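Local coordinates for protein nitrophorin Cim l NP (Cimex lectularius, PDB 2IMQ) that carries nitric oxide on a cysteine-ligated heme in bed bug saliva and delivers it to the host during feeding, where it widens blood vessels, at residues Y125-S130 with P162-F167; L86-L91 with I118-T123; G170-R175 with D199-A204; T146-D151 with Q207-G212. All blocks are in the same frame, centred on the assembly; numbering follows the deposited sequence.

Overall arrangement
From the N terminus, contact 2 comes first: it sets strand 84-91 of the six-stranded sheet, beside the heme, against strand 116-124 of the five-stranded sheet and closes the first loop across the sandwich core. Contact 1 opens after it, pairing strand 127-135 with strand 165-169 within the second sheet, and touches contact 2 because strands 116-124 and 127-135 are neighbours. Segment 146-151 of contact 4 lies between strands 127-135 and 165-169, and its partner 207-212 lies beyond contact 1, so contacts 1 and 4 cross. Contact 3 falls within the loop that contact 4 closes. Their centres are about 8 Å apart, and K147 NZ hydrogen-bonds to N173 O and Q200 OE1, tying them together.

Contact 1 of 4, residues Y125-S130 with P162-F167; sequences YNKRFS and PSDFLF
R128 and F165 open the parallel pairing of these two strands. The backbone bonds run F165 N to R128 O, S130 N to F165 O (2.9 Å) and F167 N to S130 O, so R128 and S130 flank the bridge between F129 and F165. The strand directions differ by only 6°, and CA–H groups of F129 and L166 add contacts to the carbonyl oxygens of F165 and S130.

Ahead of the regular pairing, a side chain stands in for backbone. D164 OD1 accepts from R128 N at 2.9 Å along an almost straight line (175°), on the anti side of the carboxylate. D164 CG lies beside its own backbone N; the other carboxylate oxygen, OD2, bonds to T251. On the sheet face that carries S130 and L166, the hydroxyls S130 OG and S163 OG lie 2.7 Å apart in a hydrogen bond, and S130 OG also reaches S121.

F129 and F165 pack together on the face they share. F165 CD1 sits over the F129 ring, offset toward the rim and 3.5 Å from F129 CZ, while F165 CB forms a CH-pi contact with the same ring. The two planes are inclined at 38°. K127 CB packs 3.7 Å from F165 CE1.

F129 also meets F122 of strand 116-124, which flanks strand 127-135 on the side opposite strand 165-169. Across the sandwich, F165 and F167 pack on V280 of strand 274-281 and I255 of strand 255-262.

Contact 2 of 4, residues L86-L91 with I118-T123; sequences LTVYCL and IVTSFT. With HEM (protoporphyrin IX containing Fe), chain B.
L86 and I118 meet through methyl groups, with L86 CD2 3.8 Å from I118 CG2. L86 CG lies anti to the backbone N (chi1 180°), and the side chain slides past those of I118 and T120 in the opposite direction. With chi2 near 61°, the same CD2 also lies close to T120 OG1.

V88 divides its two branches between two partners. CG2 meets T120 CG2 tip to tip at 3.9 Å, whereas CG1 goes to the F122 ring, 3.8 Å from F122 CE2. F122 takes the less common rotamer with CG between its backbone N and carbonyl carbon (chi1 67°), and its ring reaches both V88 and C90. The C90 sulfur approaches obliquely, SG lying 4.5 Å from F122 CE1 in a sulfur-aromatic contact.

No direct hydrogen bond spans the segments. One water does: it donates to L86 O at 2.8 Å and is hydrogen-bonded to T120 OG1, a hydroxyl that also pairs with T104. A polar carbonyl and a hydroxyl are thus linked within a largely apolar layer.

T87 and Y89 point to the other side of the strand, where the heme lies. Y89 OH donates to propionate oxygen O2A of HEM at 2.6 Å, with that oxygen at the edge of the tyrosine ring and in its plane. T87 OG1, hydrogen-bonded to N78, makes a van der Waals approach to HEM CAA at 3.5 Å.

The strands face each other across the beta-sandwich core, nearly parallel, their segment axes approaching to 8.3 Å. L76 of strand 73-80 touches C90 and F122, F131 of strand 127-135 also touches F122, and helix 57-70 covers Y89.

Contact 3 of 4, residues G170-R175 with D199-A204; sequences GDLNVR and DQLKKA
L172 and V174 bring the apolar side of the loop after strand 165-169 against the start of helix 201-206. Before them, D171 organises the turn: its OD1 accepts from N173 N in an Asx turn, the donor standing above the carboxylate plane, and also from R175 NH1. L172 then reaches L201 in a long methyl contact, CD1 to CD1 at 4.4 Å. N173 ND2 is hydrogen-bonded to D138 OD1.

V174 makes the tighter fit. Its CG1, anti to the backbone N (chi1 168°), lies 3.3 Å from L201 N and 3.4 Å from D199 OD1, and the V174 and D199 side chains cross at about a right angle. That aspartate caps the helix start, with OD2 accepting from L201 N at 3.0 Å, while OD1 forms a salt bridge to R244.

R175 exchanges two hydrogen bonds with Q200. R175 N donates to Q200 OE1 at 2.8 Å, and Q200 N donates back to R175 O at 2.9 Å. The arginine side chain bends back to grip D171 end-on, NH1 to OD1 and NH2 to OD2, while Y224 adds a cation-pi contact.

Chemically, then, one glutamine serves the loop through both its backbone and its side chain. Q200 OE1 also receives K147 NZ, whose positive charge would probably polarise the amide. The D171–R175 salt bridge, with the Asx turn, probably helps fix the loop's curve, and the D199–R244 bridge probably balances charge at the buried helix start.

Contact 4 of 4, residues T146-D151 with Q207-G212; sequences TKYAYD and QKLFDG
The Y150 ring lies beneath L209 and F210: on one face, L209 CA stands over its centre in a CH-pi contact 4.2 Å from the centroid, and F210 N sits toward the rim, 3.4 Å from Y150 CE1. The F210 ring in turn receives the edge of Y150 on its own face, a T-shaped pair with planes at 69° and Y150 CD1 3.7 Å from F210 CD2. Y150 CB adds a CH-pi contact to that F210 face. L209 CD1 lies at the edge of the Y148 ring, 4.0 Å from Y148 CD1.

L209 shares its methyls between partners, CD2 to Y150 CD2 and CD1 to T146 OG1 at 3.5 Å. Y150 CG is anti to its backbone N (chi1 -176°), and the ring lies against the backbone of L209 and F210. T146 OG1 closes an ST turn by accepting from Y148 N and also bonds to T144.

One water links the segments: it donates to K208 O at 2.7 Å, accepts from D211 N and donates weakly to Y150 OH, whose stronger partner is D155.

K208, with positive phi, is the C-prime residue of the Schellman motif that ends helix 201-206, and the chain turns from there into L209 and F210. Y148 on A204 and Y150 on W168 of strand 165-169 set the loop after strand 127-135 against helix and sheet, while F210 packs on L201 and also meets W168.

Contact 1 of 4, residues Y125-S130 with P162-F167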
# COMPACT_ATOMS: atom_id res chain seq x y z
N TYR A 125 -20.88 3.72 8.91
CA TYR A 125 -22.12 3.10 8.49
C TYR A 125 -22.19 1.64 8.91
O TYR A 125 -22.67 0.77 8.17
CB TYR A 125 -22.31 3.29 6.99
CG TYR A 125 -22.20 4.73 6.55
CD1 TYR A 125 -21.13 5.18 5.79
CD2 TYR A 125 -23.21 5.66 6.87
CE1 TYR A 125 -21.04 6.48 5.38
CE2 TYR A 125 -23.12 6.98 6.46
CZ TYR A 125 -22.05 7.39 5.71
OH TYR A 125 -21.99 8.70 5.28
N ASN A 126 -21.67 1.38 10.10
CA ASN A 126 -21.64 0.08 10.67
C ASN A 126 -20.87 -0.99 9.88
O ASN A 126 -21.08 -2.16 10.07
CB ASN A 126 -23.07 -0.39 10.92
CG ASN A 126 -23.15 -1.44 11.96
OD1 ASN A 126 -22.43 -1.38 12.96
ND2 ASN A 126 -23.99 -2.46 11.72
N LYS A 127 -19.95 -0.55 9.02
CA LYS A 127 -19.02 -1.43 8.30
C LYS A 127 -17.61 -1.11 8.71
O LYS A 127 -17.23 0.06 8.77
CB LYS A 127 -19.17 -1.21 6.81
CG LYS A 127 -20.53 -1.48 6.23
CD LYS A 127 -20.93 -2.91 6.39
CE LYS A 127 -22.42 -3.12 6.12
NZ LYS A 127 -23.12 -3.39 7.40
N ARG A 128 -16.82 -2.17 8.97
CA ARG A 128 -15.47 -2.01 9.47
C ARG A 128 -14.44 -2.11 8.37
O ARG A 128 -14.43 -3.06 7.63
CB ARG A 128 -15.11 -3.00 10.57
CG ARG A 128 -13.83 -2.64 11.29
CD ARG A 128 -13.97 -2.62 12.71
NE ARG A 128 -12.81 -2.23 13.47
CZ ARG A 128 -12.66 -1.09 14.08
NH1 ARG A 128 -13.55 -0.11 13.93
NH2 ARG A 128 -11.58 -0.89 14.84
N PHE A 129 -13.65 -1.05 8.26
CA PHE A 129 -12.49 -0.96 7.33
C PHE A 129 -11.20 -1.22 8.07
O PHE A 129 -11.03 -0.74 9.18
CB PHE A 129 -12.39 0.45 6.72
CG PHE A 129 -13.44 0.77 5.72
CD1 PHE A 129 -14.74 1.10 6.12
CD2 PHE A 129 -13.15 0.78 4.37
CE1 PHE A 129 -15.73 1.40 5.20
CE2 PHE A 129 -14.12 1.09 3.45
CZ PHE A 129 -15.43 1.41 3.88
N SER A 130 -10.27 -1.94 7.44
CA SER A 130 -8.93 -2.10 7.95
C SER A 130 -7.97 -1.87 6.80
O SER A 130 -8.17 -2.40 5.74
CB SER A 130 -8.68 -3.51 8.56
OG SER A 130 -9.50 -3.75 9.71
N PRO A 162 -14.04 -10.77 11.60
CA PRO A 162 -13.19 -10.14 10.59
C PRO A 162 -13.84 -8.88 10.03
O PRO A 162 -15.07 -8.73 10.03
CB PRO A 162 -13.02 -11.22 9.56
CG PRO A 162 -14.25 -12.03 9.61
CD PRO A 162 -14.61 -12.03 11.10
N SER A 163 -13.01 -7.95 9.56
CA SER A 163 -13.49 -6.67 9.05
C SER A 163 -14.29 -6.85 7.76
O SER A 163 -14.15 -7.85 7.05
CB SER A 163 -12.28 -5.74 8.77
OG SER A 163 -11.48 -5.50 9.93
N ASP A 164 -15.13 -5.87 7.43
CA ASP A 164 -15.92 -5.93 6.20
C ASP A 164 -15.08 -5.62 4.95
O ASP A 164 -15.24 -6.24 3.92
CB ASP A 164 -17.06 -4.92 6.24
CG ASP A 164 -18.08 -5.28 7.27
OD1 ASP A 164 -17.98 -4.77 8.42
OD2 ASP A 164 -18.94 -6.16 7.03
N PHE A 165 -14.22 -4.61 5.04
CA PHE A 165 -13.35 -4.18 3.90
C PHE A 165 -11.91 -4.08 4.37
O PHE A 165 -11.62 -3.35 5.33
CB PHE A 165 -13.81 -2.81 3.39
CG PHE A 165 -15.30 -2.74 3.08
CD1 PHE A 165 -16.14 -2.01 3.86
CD2 PHE A 165 -15.82 -3.39 1.99
CE1 PHE A 165 -17.51 -1.94 3.53
CE2 PHE A 165 -17.15 -3.33 1.65
CZ PHE A 165 -18.00 -2.61 2.45
N LEU A 166 -11.04 -4.81 3.69
CA LEU A 166 -9.64 -4.88 4.05
C LEU A 166 -8.76 -4.58 2.89
O LEU A 166 -8.97 -5.07 1.78
CB LEU A 166 -9.26 -6.23 4.61
CG LEU A 166 -10.06 -6.64 5.86
CD1 LEU A 166 -11.09 -7.52 5.43
CD2 LEU A 166 -9.15 -7.21 6.90
N PHE A 167 -7.76 -3.78 3.15
CA PHE A 167 -6.72 -3.42 2.16
C PHE A 167 -5.34 -3.59 2.77
O PHE A 167 -5.13 -3.25 3.92
CB PHE A 167 -6.94 -1.96 1.72
CG PHE A 167 -8.32 -1.75 1.13
CD1 PHE A 167 -9.39 -1.35 1.93
CD2 PHE A 167 -8.57 -2.02 -0.20
CE1 PHE A 167 -10.66 -1.23 1.37
CE2 PHE A 167 -9.84 -1.91 -0.75
CZ PHE A 167 -10.89 -1.52 0.07

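Contact 2 of 4, residues L86-L91 with I118-T123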
# COMPACT_ATOMS: atom_id res chain seq x y z
N LEU A 86 1.87 4.96 7.67
CA LEU A 86 0.54 4.70 7.17
C LEU A 86 -0.37 5.82 7.64
O LEU A 86 -0.45 6.10 8.84
CB LEU A 86 -0.04 3.39 7.70
CG LEU A 86 -1.45 2.97 7.27
CD1 LEU A 86 -1.56 2.78 5.74
CD2 LEU A 86 -1.87 1.74 8.04
N THR A 87 -1.09 6.42 6.70
CA THR A 87 -2.05 7.48 6.99
C THR A 87 -3.37 7.09 6.36
O THR A 87 -3.40 6.70 5.19
CB THR A 87 -1.55 8.81 6.46
OG1 THR A 87 -0.23 9.06 6.95
CG2 THR A 87 -2.45 9.95 6.95
N VAL A 88 -4.48 7.32 7.09
CA VAL A 88 -5.80 7.09 6.57
C VAL A 88 -6.62 8.37 6.72
O VAL A 88 -6.65 8.92 7.82
CB VAL A 88 -6.50 5.89 7.27
CG1 VAL A 88 -7.82 5.66 6.65
CG2 VAL A 88 -5.63 4.63 7.14
N TYR A 89 -7.26 8.78 5.64
CA TYR A 89 -8.15 9.94 5.61
C TYR A 89 -9.53 9.46 5.22
O TYR A 89 -9.71 8.53 4.43
CB TYR A 89 -7.68 10.94 4.54
CG TYR A 89 -6.33 11.48 4.71
CD1 TYR A 89 -5.26 10.90 4.07
CD2 TYR A 89 -6.07 12.58 5.50
CE1 TYR A 89 -3.98 11.41 4.20
CE2 TYR A 89 -4.80 13.10 5.64
CZ TYR A 89 -3.73 12.51 4.97
OH TYR A 89 -2.46 12.97 5.13
N CYS A 90 -10.56 10.16 5.76
CA CYS A 90 -11.91 9.87 5.36
C CYS A 90 -12.67 11.16 5.28
O CYS A 90 -12.41 12.06 6.05
CB CYS A 90 -12.56 8.93 6.38
SG CYS A 90 -14.29 8.37 6.04
N LEU A 91 -13.59 11.25 4.34
CA LEU A 91 -14.45 12.47 4.29
C LEU A 91 -15.16 12.63 5.61
O LEU A 91 -15.76 11.68 6.13
CB LEU A 91 -15.42 12.41 3.13
CG LEU A 91 -14.85 12.59 1.71
CD1 LEU A 91 -15.91 12.36 0.70
CD2 LEU A 91 -14.17 13.91 1.51
N ILE A 118 1.67 -2.23 10.30
CA ILE A 118 0.69 -1.30 10.95
C ILE A 118 -0.67 -1.66 10.44
O ILE A 118 -0.84 -1.86 9.22
CB ILE A 118 0.99 0.14 10.58
CG1 ILE A 118 2.44 0.54 10.91
CG2 ILE A 118 0.00 1.14 11.30
CD1 ILE A 118 2.88 1.80 10.30
N VAL A 119 -1.67 -1.69 11.33
CA VAL A 119 -3.03 -1.82 10.89
C VAL A 119 -3.87 -0.70 11.50
O VAL A 119 -3.88 -0.57 12.70
CB VAL A 119 -3.69 -3.15 11.32
CG1 VAL A 119 -4.98 -3.32 10.62
CG2 VAL A 119 -2.83 -4.31 11.05
N THR A 120 -4.56 0.04 10.68
CA THR A 120 -5.51 1.08 11.14
C THR A 120 -6.87 0.67 10.68
O THR A 120 -7.11 0.39 9.51
CB THR A 120 -5.09 2.44 10.55
OG1 THR A 120 -3.86 2.85 11.14
CG2 THR A 120 -6.12 3.53 10.82
N SER A 121 -7.83 0.69 11.63
CA SER A 121 -9.18 0.25 11.37
C SER A 121 -10.19 1.27 11.92
O SER A 121 -9.93 1.96 12.87
CB SER A 121 -9.46 -1.11 12.05
OG SER A 121 -8.57 -2.11 11.59
N PHE A 122 -11.35 1.28 11.33
CA PHE A 122 -12.44 2.23 11.72
C PHE A 122 -13.73 1.80 11.10
O PHE A 122 -13.78 1.04 10.12
CB PHE A 122 -12.08 3.66 11.26
CG PHE A 122 -12.05 3.84 9.76
CD1 PHE A 122 -13.17 4.27 9.10
CD2 PHE A 122 -10.88 3.59 9.01
CE1 PHE A 122 -13.19 4.41 7.76
CE2 PHE A 122 -10.89 3.74 7.63
CZ PHE A 122 -12.03 4.14 7.01
N THR A 123 -14.83 2.28 11.69
CA THR A 123 -16.12 1.88 11.23
C THR A 123 -16.92 3.08 10.79
O THR A 123 -16.98 4.08 11.48
CB THR A 123 -16.85 1.21 12.42
OG1 THR A 123 -16.22 -0.06 12.72
CG2 THR A 123 -18.28 0.89 12.08
CHA HEM B . 3.71 12.43 8.16
CHB HEM B . 3.64 10.91 3.56
CHC HEM B . 8.46 10.83 3.53
CHD HEM B . 8.60 12.03 8.14
C1A HEM B . 3.25 12.07 6.93
C2A HEM B . 1.87 12.02 6.50
C3A HEM B . 1.88 11.56 5.23
C4A HEM B . 3.24 11.34 4.82
CMA HEM B . 0.66 11.37 4.35
CAA HEM B . 0.62 12.42 7.32
CBA HEM B . 0.36 13.89 6.88
CGA HEM B . -0.81 14.50 7.64
O1A HEM B . -0.61 14.90 8.79
O2A HEM B . -1.92 14.64 7.08
C1B HEM B . 4.94 10.78 3.17
C2B HEM B . 5.36 10.39 1.84
C3B HEM B . 6.69 10.37 1.81
C4B HEM B . 7.15 10.76 3.12
CMB HEM B . 4.30 10.10 0.83
CAB HEM B . 7.62 10.00 0.67
CBB HEM B . 7.21 10.04 -0.61
C1C HEM B . 8.97 11.18 4.74
C2C HEM B . 10.36 11.20 5.13
C3C HEM B . 10.38 11.60 6.40
C4C HEM B . 9.03 11.70 6.88
CMC HEM B . 11.57 11.01 4.22
CAC HEM B . 11.61 11.81 7.26
CBC HEM B . 12.48 10.83 7.51
C1D HEM B . 7.29 12.19 8.56
C2D HEM B . 6.93 12.46 9.93
C3D HEM B . 5.44 12.61 9.93
C4D HEM B . 5.01 12.40 8.58
CMD HEM B . 7.87 12.60 11.13
CAD HEM B . 4.62 12.90 11.20
CBD HEM B . 4.95 14.32 11.61
CGD HEM B . 3.97 14.83 12.61
O1D HEM B . 4.14 16.01 13.05
O2D HEM B . 3.04 14.04 12.97
NA HEM B . 4.08 11.67 5.89
NB HEM B . 6.05 10.97 3.93
NC HEM B . 8.20 11.46 5.83
ND HEM B . 6.13 12.14 7.80
FE HEM B . 6.13 11.70 5.83
O HOH W 1 -2.06 4.96 10.82

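Contact 3 of 4, residues G170-R175 with D199-A204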
# COMPACT_ATOMS: atom_id res chain seq x y z
N GLY A 170 1.60 -1.69 0.22
CA GLY A 170 3.00 -1.48 0.50
C GLY A 170 3.81 -2.44 -0.34
O GLY A 170 3.29 -3.18 -1.19
N ASP A 171 5.10 -2.39 -0.09
CA ASP A 171 6.04 -3.30 -0.71
C ASP A 171 6.05 -4.57 0.14
O ASP A 171 6.53 -4.55 1.30
CB ASP A 171 7.42 -2.68 -0.83
CG ASP A 171 8.46 -3.60 -1.39
OD1 ASP A 171 8.12 -4.79 -1.65
OD2 ASP A 171 9.60 -3.12 -1.58
N LEU A 172 5.48 -5.64 -0.39
CA LEU A 172 5.32 -6.90 0.30
C LEU A 172 6.59 -7.77 0.37
O LEU A 172 6.56 -8.84 0.91
CB LEU A 172 4.22 -7.71 -0.33
CG LEU A 172 2.84 -7.04 -0.51
CD1 LEU A 172 1.89 -7.96 -1.22
CD2 LEU A 172 2.24 -6.56 0.78
N ASN A 173 7.65 -7.27 -0.24
CA ASN A 173 8.89 -8.01 -0.40
C ASN A 173 8.73 -9.22 -1.27
O ASN A 173 9.43 -10.19 -1.17
CB ASN A 173 9.62 -8.34 0.92
CG ASN A 173 11.08 -8.42 0.71
OD1 ASN A 173 11.62 -7.68 -0.12
ND2 ASN A 173 11.73 -9.32 1.44
N VAL A 174 7.75 -9.13 -2.16
CA VAL A 174 7.47 -10.10 -3.23
C VAL A 174 8.21 -9.60 -4.51
O VAL A 174 8.04 -8.45 -4.88
CB VAL A 174 5.95 -10.22 -3.48
CG1 VAL A 174 5.67 -10.95 -4.74
CG2 VAL A 174 5.29 -10.90 -2.30
N ARG A 175 8.92 -10.51 -5.14
CA ARG A 175 9.71 -10.15 -6.33
C ARG A 175 9.44 -11.13 -7.46
O ARG A 175 8.70 -12.08 -7.31
CB ARG A 175 11.19 -10.09 -5.98
CG ARG A 175 11.53 -9.10 -4.85
CD ARG A 175 11.36 -7.68 -5.33
NE ARG A 175 11.77 -6.66 -4.39
CZ ARG A 175 10.94 -6.02 -3.56
NH1 ARG A 175 9.66 -6.36 -3.49
NH2 ARG A 175 11.40 -5.07 -2.79
N ASP A 199 6.23 -14.03 -10.60
CA ASP A 199 6.06 -13.26 -9.42
C ASP A 199 5.78 -14.18 -8.22
O ASP A 199 5.10 -15.19 -8.32
CB ASP A 199 4.91 -12.25 -9.63
CG ASP A 199 4.62 -11.49 -8.38
OD1 ASP A 199 5.33 -10.49 -8.08
OD2 ASP A 199 3.63 -11.80 -7.66
N GLN A 200 6.30 -13.76 -7.07
CA GLN A 200 6.25 -14.61 -5.85
C GLN A 200 4.95 -14.54 -5.05
O GLN A 200 4.79 -15.30 -4.13
CB GLN A 200 7.44 -14.29 -4.97
CG GLN A 200 8.77 -14.72 -5.55
CD GLN A 200 9.95 -14.16 -4.87
OE1 GLN A 200 9.95 -13.04 -4.37
NE2 GLN A 200 11.05 -14.91 -4.96
N LEU A 201 3.99 -13.69 -5.41
CA LEU A 201 2.78 -13.62 -4.60
C LEU A 201 2.09 -14.97 -4.59
O LEU A 201 1.63 -15.44 -3.56
CB LEU A 201 1.87 -12.49 -5.06
CG LEU A 201 0.59 -12.34 -4.20
CD1 LEU A 201 0.94 -12.00 -2.78
CD2 LEU A 201 -0.26 -11.25 -4.83
N LYS A 202 2.00 -15.64 -5.73
CA LYS A 202 1.35 -16.95 -5.75
C LYS A 202 2.07 -17.98 -4.92
O LYS A 202 1.45 -18.87 -4.38
CB LYS A 202 1.23 -17.45 -7.19
CG LYS A 202 2.51 -17.69 -7.89
CD LYS A 202 2.32 -18.28 -9.33
CE LYS A 202 1.82 -17.25 -10.28
NZ LYS A 202 2.48 -15.87 -10.29
N LYS A 203 3.39 -17.84 -4.83
CA LYS A 203 4.21 -18.73 -3.96
C LYS A 203 3.93 -18.46 -2.50
O LYS A 203 3.74 -19.40 -1.73
CB LYS A 203 5.68 -18.53 -4.24
CG LYS A 203 6.09 -18.85 -5.68
CD LYS A 203 7.64 -18.66 -5.80
CE LYS A 203 8.15 -18.91 -7.15
NZ LYS A 203 8.07 -20.37 -7.33
N ALA A 204 3.84 -17.19 -2.12
CA ALA A 204 3.44 -16.83 -0.78
C ALA A 204 2.07 -17.40 -0.45
O ALA A 204 1.89 -18.00 0.60
CB ALA A 204 3.48 -15.32 -0.65

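Contact 4 of 4, residues T146-D151 with Q207-G212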
# COMPACT_ATOMS: atom_id res chain seq x y z
N THR A 146 9.74 -17.14 5.78
CA THR A 146 9.89 -16.57 4.45
C THR A 146 10.31 -15.13 4.55
O THR A 146 10.30 -14.51 5.60
CB THR A 146 8.62 -16.58 3.65
OG1 THR A 146 7.73 -15.51 4.05
CG2 THR A 146 7.93 -17.91 3.73
N LYS A 147 10.65 -14.53 3.41
CA LYS A 147 11.04 -13.16 3.34
C LYS A 147 9.86 -12.23 3.13
O LYS A 147 10.04 -11.03 3.04
CB LYS A 147 12.02 -12.94 2.21
CG LYS A 147 11.40 -13.01 0.81
CD LYS A 147 12.38 -12.88 -0.33
CE LYS A 147 11.66 -13.10 -1.64
NZ LYS A 147 11.39 -11.84 -2.26
N TYR A 148 8.66 -12.79 3.00
CA TYR A 148 7.51 -11.97 2.60
C TYR A 148 6.98 -11.19 3.82
O TYR A 148 6.98 -11.65 4.94
CB TYR A 148 6.44 -12.84 1.98
CG TYR A 148 6.95 -13.68 0.81
CD1 TYR A 148 6.93 -15.07 0.85
CD2 TYR A 148 7.54 -13.09 -0.28
CE1 TYR A 148 7.44 -15.83 -0.19
CE2 TYR A 148 8.08 -13.85 -1.31
CZ TYR A 148 8.00 -15.20 -1.28
OH TYR A 148 8.56 -15.92 -2.29
N ALA A 149 6.45 -9.99 3.54
CA ALA A 149 5.98 -9.08 4.56
C ALA A 149 4.55 -9.41 4.98
O ALA A 149 3.62 -8.62 4.85
CB ALA A 149 6.13 -7.65 4.11
N TYR A 150 4.39 -10.61 5.50
CA TYR A 150 3.14 -11.09 6.05
C TYR A 150 3.36 -11.49 7.52
O TYR A 150 4.39 -12.07 7.87
CB TYR A 150 2.63 -12.32 5.31
CG TYR A 150 1.28 -12.80 5.80
CD1 TYR A 150 0.15 -12.22 5.35
CD2 TYR A 150 1.17 -13.84 6.72
CE1 TYR A 150 -1.08 -12.62 5.80
CE2 TYR A 150 -0.04 -14.26 7.16
CZ TYR A 150 -1.19 -13.68 6.69
OH TYR A 150 -2.44 -14.06 7.15
N ASP A 151 2.38 -11.17 8.37
CA ASP A 151 2.29 -11.75 9.68
C ASP A 151 0.80 -11.86 9.96
O ASP A 151 -0.00 -10.98 9.62
CB ASP A 151 2.96 -10.79 10.66
CG ASP A 151 3.12 -11.36 12.07
OD1 ASP A 151 2.11 -11.48 12.76
OD2 ASP A 151 4.24 -11.67 12.51
N GLN A 207 2.02 -21.03 0.30
CA GLN A 207 2.52 -21.19 1.69
C GLN A 207 1.57 -20.64 2.71
O GLN A 207 1.90 -20.51 3.88
CB GLN A 207 3.87 -20.50 1.90
CG GLN A 207 5.05 -21.19 1.27
CD GLN A 207 6.41 -20.76 1.81
OE1 GLN A 207 6.76 -21.00 3.01
NE2 GLN A 207 7.19 -20.14 0.94
N LYS A 208 0.34 -20.32 2.31
CA LYS A 208 -0.70 -19.83 3.20
C LYS A 208 -0.47 -18.44 3.80
O LYS A 208 -0.97 -18.06 4.86
CB LYS A 208 -1.08 -20.90 4.28
CG LYS A 208 -1.41 -22.26 3.67
CD LYS A 208 -2.47 -22.13 2.62
CE LYS A 208 -3.07 -23.42 2.18
NZ LYS A 208 -4.09 -23.16 1.12
N LEU A 209 0.25 -17.65 3.03
CA LEU A 209 0.39 -16.23 3.36
C LEU A 209 -0.55 -15.50 2.39
O LEU A 209 -0.83 -15.92 1.26
CB LEU A 209 1.86 -15.86 3.20
CG LEU A 209 2.93 -16.77 3.89
CD1 LEU A 209 4.33 -16.21 3.67
CD2 LEU A 209 2.72 -16.97 5.36
N PHE A 210 -1.11 -14.41 2.87
CA PHE A 210 -2.00 -13.60 2.05
C PHE A 210 -3.18 -14.45 1.55
O PHE A 210 -3.70 -14.20 0.45
CB PHE A 210 -1.27 -12.88 0.90
CG PHE A 210 -0.16 -11.98 1.34
CD1 PHE A 210 1.18 -12.32 1.13
CD2 PHE A 210 -0.43 -10.79 1.97
CE1 PHE A 210 2.16 -11.47 1.57
CE2 PHE A 210 0.58 -9.97 2.37
CZ PHE A 210 1.84 -10.32 2.19
N ASP A 211 -3.60 -15.44 2.39
CA ASP A 211 -4.66 -16.39 2.09
C ASP A 211 -5.91 -15.65 1.72
O ASP A 211 -6.41 -14.92 2.56
CB ASP A 211 -4.95 -17.34 3.28
CG ASP A 211 -5.72 -18.54 2.87
OD1 ASP A 211 -5.56 -19.60 3.48
OD2 ASP A 211 -6.50 -18.55 1.89
N GLY A 212 -6.46 -15.81 0.49
CA GLY A 212 -7.74 -15.20 0.17
C GLY A 212 -7.74 -13.73 -0.21
O GLY A 212 -8.79 -13.16 -0.44
O HOH W 2 -2.76 -16.09 5.17